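Local coordinates for tyrocidine synthase 3 (Brevibacillus parabrevis, PDB 4MRT), which probably builds part of the peptide antibiotic tyrocidine non-ribosomally and is represented here by a peptidyl carrier domain that probably holds the growing chain on a phosphopantetheine arm, at residues A[9-12]-A[13-17]. The protein carries 1 engineered substitution. Numbering follows the deposited sequence.
Sequences APTN and AVESK
With CG of Glu15 anti to its carbonyl carbon (chi1 -68°) and the chain extended beyond it, glutamate is long enough to reach back to Thr11; there the hydroxyl sits between backbone N and carbonyl carbon (chi1 67°), turned to meet it. Glu15 OE1 thus accepts twice: from Thr11 N at 2.8 Å, nearly in line with the C-O bond, and from Thr11 OG1 at 2.6 Å, on the syn side and somewhat out of the carboxylate plane. Threonine suits the place because its hydroxyl adds a second donor beside the N-H. Were the glutamate an alanine, the amide and hydroxyl of Thr11 would probably lose their shared acceptor and Thr11 would be freer to turn.

Asn12 has a short side chain whose amide oxygen can bend back to the open N-H groups of the first turn: OD1 accepts from Glu15 N at 3.0 Å, above the amide plane, and more weakly from Val14 N. The Asn12 and Glu15 side chains cross at about a right angle, yet their amide and carboxylate planes are only 26° apart. Asn12 O is gripped by Ser16 N at 3.0 Å and by the short serine hydroxyl, OG, at 2.7 Å. Pro10 lays its nonpolar ring against Ser16, while Glu15 also packs on Ile73 and Ala77 of helix 73-81. This is an asparagine N-cap opening the first helix of the four-helix carrier-protein fold.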
ATOM      1  N   ALA A   9       7.068  -0.868 -27.559  1.00 24.40           N
ATOM      2  CA  ALA A   9       6.363   0.368 -27.894  1.00 23.79           C
ATOM      3  C   ALA A   9       4.904   0.021 -28.111  1.00 23.36           C
ATOM      4  O   ALA A   9       4.615  -1.102 -28.522  1.00 25.68           O
ATOM      5  CB  ALA A   9       6.951   0.998 -29.155  1.00 23.10           C
ATOM      6  N   PRO A  10       3.982   0.964 -27.822  1.00 22.26           N
ATOM      7  CA  PRO A  10       2.569   0.753 -28.122  1.00 23.32           C
ATOM      8  C   PRO A  10       2.297   0.493 -29.603  1.00 28.69           C
ATOM      9  O   PRO A  10       2.959   1.090 -30.476  1.00 29.11           O
ATOM     10  CB  PRO A  10       1.910   2.055 -27.685  1.00 22.13           C
ATOM     11  CG  PRO A  10       2.807   2.610 -26.622  1.00 22.12           C
ATOM     12  CD  PRO A  10       4.189   2.083 -26.883  1.00 21.91           C
ATOM     13  N   THR A  11       1.329  -0.383 -29.868  1.00 30.16           N
ATOM     14  CA  THR A  11       1.039  -0.867 -31.216  1.00 33.54           C
ATOM     15  C   THR A  11      -0.340  -0.444 -31.737  1.00 33.71           C
ATOM     16  O   THR A  11      -0.703  -0.768 -32.870  1.00 37.27           O
ATOM     17  CB  THR A  11       1.091  -2.406 -31.246  1.00 33.92           C
ATOM     18  OG1 THR A  11       0.017  -2.938 -30.458  1.00 33.13           O
ATOM     19  CG2 THR A  11       2.422  -2.908 -30.696  1.00 34.27           C
ATOM     20  N   ASN A  12      -1.117   0.253 -30.917  1.00 34.37           N
ATOM     21  CA  ASN A  12      -2.450   0.721 -31.324  1.00 33.47           C
ATOM     22  C   ASN A  12      -2.896   1.898 -30.469  1.00 33.33           C
ATOM     23  O   ASN A  12      -2.216   2.261 -29.501  1.00 32.23           O
ATOM     24  CB  ASN A  12      -3.492  -0.417 -31.309  1.00 32.87           C
ATOM     25  CG  ASN A  12      -3.834  -0.906 -29.905  1.00 33.94           C
ATOM     26  OD1 ASN A  12      -4.285  -0.138 -29.043  1.00 33.02           O
ATOM     27  ND2 ASN A  12      -3.673  -2.203 -29.687  1.00 32.99           N
ATOM     28  N   ALA A  13      -4.032   2.492 -30.828  1.00 32.65           N
ATOM     29  CA  ALA A  13      -4.486   3.738 -30.204  1.00 34.78           C
ATOM     30  C   ALA A  13      -4.825   3.585 -28.714  1.00 34.85           C
ATOM     31  O   ALA A  13      -4.632   4.516 -27.932  1.00 35.06           O
ATOM     32  CB  ALA A  13      -5.685   4.297 -30.957  1.00 34.93           C
ATOM     33  N   VAL A  14      -5.344   2.419 -28.332  1.00 34.96           N
ATOM     34  CA  VAL A  14      -5.759   2.199 -26.949  1.00 33.59           C
ATOM     35  C   VAL A  14      -4.541   1.994 -26.058  1.00 31.38           C
ATOM     36  O   VAL A  14      -4.497   2.514 -24.952  1.00 33.52           O
ATOM     37  CB  VAL A  14      -6.753   1.028 -26.829  1.00 34.20           C
ATOM     38  CG1 VAL A  14      -7.180   0.841 -25.382  1.00 34.53           C
ATOM     39  CG2 VAL A  14      -7.976   1.292 -27.699  1.00 34.07           C
ATOM     40  N   GLU A  15      -3.541   1.268 -26.547  1.00 28.81           N
ATOM     41  CA  GLU A  15      -2.294   1.120 -25.823  1.00 28.09           C
ATOM     42  C   GLU A  15      -1.607   2.475 -25.649  1.00 29.03           C
ATOM     43  O   GLU A  15      -1.148   2.794 -24.548  1.00 25.20           O
ATOM     44  CB  GLU A  15      -1.376   0.129 -26.520  1.00 29.48           C
ATOM     45  CG  GLU A  15      -1.918  -1.293 -26.465  1.00 29.21           C
ATOM     46  CD  GLU A  15      -1.144  -2.265 -27.311  1.00 29.31           C
ATOM     47  OE1 GLU A  15      -0.358  -1.816 -28.177  1.00 30.04           O
ATOM     48  OE2 GLU A  15      -1.335  -3.483 -27.107  1.00 28.69           O
ATOM     49  N   SER A  16      -1.567   3.286 -26.714  1.00 28.63           N
ATOM     50  CA  SER A  16      -0.839   4.549 -26.646  1.00 30.58           C
ATOM     51  C   SER A  16      -1.515   5.503 -25.671  1.00 29.79           C
ATOM     52  O   SER A  16      -0.832   6.154 -24.898  1.00 29.20           O
ATOM     53  CB  SER A  16      -0.648   5.195 -28.034  1.00 32.89           C
ATOM     54  OG  SER A  16      -1.695   4.824 -28.907  1.00 36.47           O
ATOM     55  N   LYS A  17      -2.843   5.537 -25.685  1.00 28.96           N
ATOM     56  CA  LYS A  17      -3.611   6.387 -24.801  1.00 31.44           C
ATOM     57  C   LYS A  17      -3.438   5.975 -23.331  1.00 32.98           C
ATOM     58  O   LYS A  17      -3.173   6.810 -22.469  1.00 33.65           O
ATOM     59  CB  LYS A  17      -5.092   6.337 -25.202  1.00 31.77           C
ATOM     60  CG  LYS A  17      -6.007   7.240 -24.406  1.00 34.15           C
ATOM     61  CD  LYS A  17      -5.440   8.652 -24.356  1.00 39.51           C
ATOM     62  CE  LYS A  17      -6.520   9.723 -24.371  1.00 43.11           C
ATOM     63  NZ  LYS A  17      -6.122  10.859 -25.253  1.00 43.97           N
TER